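KLLA0E08119p (PDB 3VA7) probably carboxylates urea to urea-1-carboxylate at the expense of ATP, using a covalently carried biotin, as the urea carboxylase part of a longer urea-degrading enzyme. Local coordinates at residues Lys265-Pro271 with Gly361-Arg367; Thr1011-Arg1017 with Gly1042-Leu1046. One frame throughout, in Å; residues are numbered along the deposited sequence.

Contact 1 (Lys265-Pro271 with Gly361-Arg367); sequences KVIEETP and GASIEAR. With GOL (glycerol), chain E.
Over one face of the Arg367 guanidinium lies CB of Lys265, off-centre, near the outer part of the group, and near its edge sits OE2 of Glu268. The salt bridge of Arg367 with Glu268 runs from NE to OE2 at 2.7 Å, with the oxygen met nearly along its C-O axis but 24° out of the guanidinium plane; NH2 adds a weak bond to the same oxygen. Glu268 reaches this edge because a turn about its CB-CG bond (chi2 93°) bends the chain, and its other oxygen, OE1, then lies next to OE2 of Glu365, the two carboxylate planes 70° apart. The two glutamates share a face of an antiparallel sheet in the biotin carboxylase region, where strand 264-270 lies between strand 249-261 and strand 362-372. Backbone bonds join the strands in register, Glu268 with Glu365 and Thr270 with Ser363, the latter tied by Ser363 N to Thr270 O at 2.8 Å. Toward the opposite face, CG1 of Ile267 packs 4.0 Å from CB of Ala366, and helix 423-435 covers Ile364 and Ala366. Glu325 forms salt bridges with both Lys265 and Arg367.

Contact 2 (Thr1011-Arg1017 with Gly1042-Leu1046); sequences TKYNPSR and GGYQL. With URE (urea), chain C; BTI (5-(hexahydro-2-oxo-1H-thieno[3,4-D]imidazol-6-yl)pentanal), chain B.
Backbone hydrogen bonds join Arg1017 and Tyr1013 to the two glycines. Arg1017 N donates to Gly1042 O at 2.8 Å, and a weak return bond from Gly1042 N to Arg1017 O makes a single antiparallel bridge; Tyr1013 N meets Gly1043 O at 2.6 Å, in the carbonyl plane on a lone pair. One side-chain bond crosses as well: Arg1017 NH1 reaches Tyr1044 O at 2.8 Å, the oxygen 20° out of the guanidinium plane. A bend about the CG-CD bond (chi3 -52°) folds the arginine back over Gly1042, while its NH2 is held by Thr1020 and Tyr1035.

Packing over the flat groups follows from that bend. Gly1042 O lies over the centre of one guanidinium face, Leu1046 CD2 rests off-centre on the opposite face, and NH1 stands 3.7 Å above the centre of the Tyr1013 ring. The amide plane of Gln1045 is turned 35° from that ring.

Among ligand contacts in the carboxyltransferase active site, urea lies against Gly1042, Gly1043 and the Tyr1044 ring, and Ser1016 OG is 3.6 Å from C4 of the biotin group. Three successive carbonyls, of Gly1042, Gly1043 and Tyr1044, are each taken by an N-H of the 1011-1017 loop, which would hold in place the backbone bordering both ligands.

Overall arrangement
Contact 1 and contact 2 lie in different catalytic parts of the chain, on opposite sides of its centre, with their own centres about 60 Å apart and their nearest atoms about 44 Å apart. They follow one another along the sequence without touching. The strand pair 265-271 and 361-367 belongs to the biotin carboxylase region, whereas 1011-1017 and 1042-1046 border urea and biotin in the carboxyltransferase domain. Biotin here is attached at Lys1202 and occupies the carboxyltransferase site. Such a separation is consistent with the swinging carrier of biotin-dependent carboxylases, in which biotin is carboxylated at one site and gives up its carboxyl group at the other.

Contact 1 (Lys265-Pro271 with Gly361-Arg367)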
loop_
_atom_site.group_PDB
_atom_site.type_symbol
_atom_site.label_atom_id
_atom_site.label_comp_id
_atom_site.label_asym_id
_atom_site.label_seq_id
_atom_site.Cartn_x
_atom_site.Cartn_y
_atom_site.Cartn_z
ATOM N N LYS A 265 -13.850 -20.005 -21.345
ATOM C CA LYS A 265 -14.641 -20.653 -20.303
ATOM C C LYS A 265 -14.508 -19.905 -18.977
ATOM O O LYS A 265 -13.435 -19.349 -18.719
ATOM C CB LYS A 265 -14.255 -22.115 -20.205
ATOM C CG LYS A 265 -14.326 -22.780 -21.572
ATOM C CD LYS A 265 -14.356 -24.301 -21.470
ATOM C CE LYS A 265 -12.994 -24.868 -21.652
ATOM N NZ LYS A 265 -13.051 -26.186 -22.338
ATOM N N VAL A 266 -15.604 -19.809 -18.198
ATOM C CA VAL A 266 -15.545 -19.154 -16.874
ATOM C C VAL A 266 -16.104 -20.030 -15.777
ATOM O O VAL A 266 -15.550 -20.037 -14.672
ATOM C CB VAL A 266 -16.147 -17.686 -16.773
ATOM C CG1 VAL A 266 -16.235 -16.992 -18.111
ATOM C CG2 VAL A 266 -17.488 -17.680 -16.161
ATOM N N ILE A 267 -17.177 -20.775 -16.074
ATOM C CA ILE A 267 -17.697 -21.768 -15.133
ATOM C C ILE A 267 -17.952 -23.120 -15.785
ATOM O O ILE A 267 -18.558 -23.212 -16.868
ATOM C CB ILE A 267 -18.995 -21.280 -14.388
ATOM C CG1 ILE A 267 -18.637 -20.345 -13.244
ATOM C CG2 ILE A 267 -19.847 -22.425 -13.819
ATOM C CD1 ILE A 267 -19.088 -18.943 -13.491
ATOM N N GLU A 268 -17.517 -24.180 -15.094
ATOM C CA GLU A 268 -17.757 -25.542 -15.562
ATOM C C GLU A 268 -18.371 -26.389 -14.471
ATOM O O GLU A 268 -18.232 -26.084 -13.295
ATOM C CB GLU A 268 -16.465 -26.171 -16.086
ATOM C CG GLU A 268 -15.587 -25.227 -16.914
ATOM C CD GLU A 268 -14.510 -24.483 -16.088
ATOM O OE1 GLU A 268 -14.402 -24.660 -14.851
ATOM O OE2 GLU A 268 -13.738 -23.712 -16.692
ATOM N N GLU A 269 -19.045 -27.457 -14.877
ATOM C CA GLU A 269 -19.734 -28.365 -13.954
ATOM C C GLU A 269 -19.815 -29.846 -14.434
ATOM O O GLU A 269 -19.724 -30.160 -15.625
ATOM C CB GLU A 269 -21.161 -27.858 -13.688
ATOM C CG GLU A 269 -22.134 -28.053 -14.860
ATOM C CD GLU A 269 -23.554 -27.606 -14.483
ATOM O OE1 GLU A 269 -24.161 -26.723 -15.210
ATOM O OE2 GLU A 269 -24.034 -28.151 -13.445
ATOM N N THR A 270 -20.042 -30.724 -13.469
ATOM C CA THR A 270 -20.176 -32.134 -13.688
ATOM C C THR A 270 -21.098 -32.667 -12.584
ATOM O O THR A 270 -21.075 -32.162 -11.442
ATOM C CB THR A 270 -18.767 -32.850 -13.719
ATOM O OG1 THR A 270 -18.863 -34.090 -14.418
ATOM C CG2 THR A 270 -18.211 -33.137 -12.336
ATOM N N PRO A 271 -21.960 -33.642 -12.928
ATOM C CA PRO A 271 -22.275 -34.158 -14.285
ATOM C C PRO A 271 -22.903 -33.087 -15.112
ATOM O O PRO A 271 -23.341 -32.101 -14.576
ATOM C CB PRO A 271 -23.330 -35.249 -14.032
ATOM C CG PRO A 271 -23.100 -35.711 -12.603
ATOM C CD PRO A 271 -22.561 -34.465 -11.857
ATOM N N GLY A 361 -21.896 -37.436 -6.320
ATOM C CA GLY A 361 -22.304 -36.044 -6.150
ATOM C C GLY A 361 -22.156 -35.208 -7.395
ATOM O O GLY A 361 -22.169 -35.730 -8.508
ATOM N N ALA A 362 -22.021 -33.895 -7.206
ATOM C CA ALA A 362 -21.840 -32.973 -8.321
ATOM C C ALA A 362 -20.817 -31.930 -7.916
ATOM O O ALA A 362 -20.650 -31.659 -6.725
ATOM C CB ALA A 362 -23.161 -32.301 -8.734
ATOM N N SER A 363 -20.134 -31.349 -8.901
ATOM C CA SER A 363 -19.028 -30.491 -8.585
ATOM C C SER A 363 -18.929 -29.402 -9.596
ATOM O O SER A 363 -19.207 -29.623 -10.765
ATOM C CB SER A 363 -17.718 -31.280 -8.492
ATOM O OG SER A 363 -16.607 -30.428 -8.443
ATOM N N ILE A 364 -18.585 -28.204 -9.114
ATOM C CA ILE A 364 -18.474 -27.042 -9.974
ATOM C C ILE A 364 -17.273 -26.133 -9.679
ATOM O O ILE A 364 -16.763 -26.077 -8.556
ATOM C CB ILE A 364 -19.837 -26.276 -10.211
ATOM C CG1 ILE A 364 -19.577 -24.797 -10.241
ATOM C CG2 ILE A 364 -21.115 -26.718 -9.309
ATOM C CD1 ILE A 364 -19.636 -24.295 -11.637
ATOM N N GLU A 365 -16.799 -25.481 -10.730
ATOM C CA GLU A 365 -15.548 -24.736 -10.723
ATOM C C GLU A 365 -15.820 -23.341 -11.275
ATOM O O GLU A 365 -16.521 -23.207 -12.269
ATOM C CB GLU A 365 -14.486 -25.417 -11.606
ATOM C CG GLU A 365 -13.263 -24.558 -11.793
ATOM C CD GLU A 365 -12.146 -25.227 -12.571
ATOM O OE1 GLU A 365 -11.201 -25.729 -11.924
ATOM O OE2 GLU A 365 -12.188 -25.227 -13.820
ATOM N N ALA A 366 -15.268 -22.317 -10.634
ATOM C CA ALA A 366 -15.321 -20.952 -11.148
ATOM C C ALA A 366 -13.884 -20.467 -11.313
ATOM O O ALA A 366 -12.994 -20.765 -10.486
ATOM C CB ALA A 366 -16.105 -20.021 -10.172
ATOM N N ARG A 367 -13.639 -19.722 -12.376
ATOM C CA ARG A 367 -12.282 -19.296 -12.642
ATOM C C ARG A 367 -12.072 -17.840 -12.238
ATOM O O ARG A 367 -12.569 -16.922 -12.915
ATOM C CB ARG A 367 -12.007 -19.446 -14.127
ATOM C CG ARG A 367 -12.295 -20.799 -14.741
ATOM C CD ARG A 367 -11.413 -20.917 -16.008
ATOM N NE ARG A 367 -11.587 -22.157 -16.747
ATOM C CZ ARG A 367 -11.014 -22.391 -17.925
ATOM N NH1 ARG A 367 -10.236 -21.476 -18.483
ATOM N NH2 ARG A 367 -11.224 -23.530 -18.553
HETATM C C1 GOL E . -9.795 -24.989 -23.336
HETATM O O1 GOL E . -10.773 -25.523 -24.218
HETATM C C2 GOL E . -9.450 -25.878 -22.111
HETATM O O2 GOL E . -10.307 -25.696 -21.007
HETATM C C3 GOL E . -8.067 -25.505 -21.570
HETATM O O3 GOL E . -7.611 -26.532 -20.721
#

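Contact 2 (Thr1011-Arg1017 with Gly1042-Leu1046)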
loop_
_atom_site.group_PDB
_atom_site.type_symbol
_atom_site.label_atom_id
_atom_site.label_comp_id
_atom_site.label_asym_id
_atom_site.label_seq_id
_atom_site.Cartn_x
_atom_site.Cartn_y
_atom_site.Cartn_z
ATOM N N THR A 1011 23.624 18.441 12.036
ATOM C CA THR A 1011 22.477 19.305 12.112
ATOM C C THR A 1011 21.417 18.677 11.219
ATOM O O THR A 1011 21.721 17.842 10.365
ATOM C CB THR A 1011 22.741 20.754 11.598
ATOM O OG1 THR A 1011 21.557 21.536 11.781
ATOM C CG2 THR A 1011 23.039 20.798 10.067
ATOM N N LYS A 1012 20.178 19.085 11.416
ATOM C CA LYS A 1012 19.091 18.620 10.606
ATOM C C LYS A 1012 18.870 19.717 9.597
ATOM O O LYS A 1012 19.334 20.853 9.809
ATOM C CB LYS A 1012 17.895 18.378 11.502
ATOM C CG LYS A 1012 18.080 17.086 12.370
ATOM C CD LYS A 1012 17.729 17.324 13.826
ATOM C CE LYS A 1012 17.642 16.035 14.579
ATOM N NZ LYS A 1012 17.281 16.266 15.976
ATOM N N TYR A 1013 18.233 19.411 8.477
ATOM C CA TYR A 1013 18.126 20.415 7.441
ATOM C C TYR A 1013 17.348 21.672 7.893
ATOM O O TYR A 1013 16.501 21.624 8.812
ATOM C CB TYR A 1013 17.461 19.810 6.205
ATOM C CG TYR A 1013 18.348 18.982 5.256
ATOM C CD1 TYR A 1013 19.413 18.164 5.733
ATOM C CD2 TYR A 1013 18.090 18.977 3.878
ATOM C CE1 TYR A 1013 20.194 17.409 4.860
ATOM C CE2 TYR A 1013 18.875 18.191 2.976
ATOM C CZ TYR A 1013 19.897 17.429 3.468
ATOM O OH TYR A 1013 20.619 16.681 2.583
ATOM N N ASN A 1014 17.664 22.805 7.258
ATOM C CA ASN A 1014 16.971 24.042 7.474
ATOM C C ASN A 1014 16.670 24.712 6.146
ATOM O O ASN A 1014 17.532 25.390 5.583
ATOM C CB ASN A 1014 17.814 24.929 8.387
ATOM C CG ASN A 1014 17.374 26.398 8.374
ATOM O OD1 ASN A 1014 18.226 27.310 8.446
ATOM N ND2 ASN A 1014 16.081 26.644 8.237
ATOM N N PRO A 1015 15.445 24.553 5.626
ATOM C CA PRO A 1015 14.306 23.796 6.129
ATOM C C PRO A 1015 14.436 22.358 5.675
ATOM O O PRO A 1015 15.320 22.047 4.871
ATOM C CB PRO A 1015 13.100 24.431 5.377
ATOM C CG PRO A 1015 13.618 24.788 4.095
ATOM C CD PRO A 1015 15.121 25.169 4.326
ATOM N N SER A 1016 13.525 21.501 6.111
ATOM C CA SER A 1016 13.594 20.098 5.733
ATOM C C SER A 1016 13.289 19.844 4.256
ATOM O O SER A 1016 12.655 20.643 3.599
ATOM C CB SER A 1016 12.691 19.298 6.662
ATOM O OG SER A 1016 11.402 19.898 6.752
ATOM N N ARG A 1017 13.718 18.694 3.746
ATOM C CA ARG A 1017 13.391 18.223 2.382
ATOM C C ARG A 1017 11.927 17.917 2.355
ATOM O O ARG A 1017 11.337 17.719 3.415
ATOM C CB ARG A 1017 14.132 16.936 2.063
ATOM C CG ARG A 1017 15.640 17.038 2.032
ATOM C CD ARG A 1017 16.261 15.685 1.610
ATOM N NE ARG A 1017 15.766 14.566 2.427
ATOM C CZ ARG A 1017 16.231 14.258 3.644
ATOM N NH1 ARG A 1017 17.231 14.943 4.237
ATOM N NH2 ARG A 1017 15.676 13.255 4.288
ATOM N N GLY A 1042 12.058 14.861 5.136
ATOM C CA GLY A 1042 13.132 14.313 5.920
ATOM C C GLY A 1042 14.085 15.460 6.126
ATOM O O GLY A 1042 14.149 16.384 5.304
ATOM N N GLY A 1043 14.851 15.400 7.208
ATOM C CA GLY A 1043 15.670 16.514 7.602
ATOM C C GLY A 1043 17.044 16.034 7.984
ATOM O O GLY A 1043 17.948 16.863 8.166
ATOM N N TYR A 1044 17.228 14.725 8.126
ATOM C CA TYR A 1044 18.578 14.191 8.479
ATOM C C TYR A 1044 19.595 14.269 7.292
ATOM O O TYR A 1044 19.192 14.275 6.113
ATOM C CB TYR A 1044 18.477 12.745 8.932
ATOM C CG TYR A 1044 18.039 12.513 10.369
ATOM C CD1 TYR A 1044 18.632 11.484 11.136
ATOM C CD2 TYR A 1044 17.012 13.263 10.962
ATOM C CE1 TYR A 1044 18.240 11.248 12.442
ATOM C CE2 TYR A 1044 16.587 13.003 12.264
ATOM C CZ TYR A 1044 17.216 11.997 12.997
ATOM O OH TYR A 1044 16.836 11.736 14.299
ATOM N N GLN A 1045 20.885 14.334 7.628
ATOM C CA GLN A 1045 22.010 14.236 6.677
ATOM C C GLN A 1045 22.078 12.858 6.066
ATOM O O GLN A 1045 22.092 11.852 6.767
ATOM C CB GLN A 1045 23.325 14.600 7.362
ATOM C CG GLN A 1045 23.308 16.030 8.019
ATOM C CD GLN A 1045 23.085 17.143 7.016
ATOM O OE1 GLN A 1045 22.614 18.244 7.369
ATOM N NE2 GLN A 1045 23.413 16.880 5.760
ATOM N N LEU A 1046 22.078 12.802 4.748
ATOM C CA LEU A 1046 21.944 11.548 4.020
ATOM C C LEU A 1046 23.294 10.914 3.680
ATOM O O LEU A 1046 24.180 11.536 3.156
ATOM C CB LEU A 1046 21.096 11.748 2.755
ATOM C CG LEU A 1046 19.786 12.517 2.937
ATOM C CD1 LEU A 1046 19.103 12.748 1.614
ATOM C CD2 LEU A 1046 18.801 11.856 3.971
HETATM C C URE C . 14.015 12.849 9.830
HETATM O O URE C . 14.170 11.635 10.115
HETATM N N1 URE C . 14.124 13.303 8.606
HETATM N N2 URE C . 13.744 13.836 10.696
HETATM C C11 BTI B . 5.767 18.989 4.482
HETATM O O11 BTI B . 6.933 19.161 4.009
HETATM C C10 BTI B . 5.455 18.517 5.934
HETATM C C9 BTI B . 6.747 18.197 6.683
HETATM C C8 BTI B . 6.621 18.028 8.191
HETATM C C7 BTI B . 7.933 18.204 8.982
HETATM C C2 BTI B . 9.113 17.412 8.458
HETATM S S1 BTI B . 8.822 15.668 8.443
HETATM C C6 BTI B . 10.530 15.253 8.502
HETATM C C5 BTI B . 11.270 16.400 9.155
HETATM N N3 BTI B . 11.427 15.931 10.507
HETATM C C3 BTI B . 10.678 16.612 11.332
HETATM O O3 BTI B . 10.673 16.419 12.636
HETATM N N2 BTI B . 9.971 17.536 10.716
HETATM C C4 BTI B . 10.353 17.620 9.311
#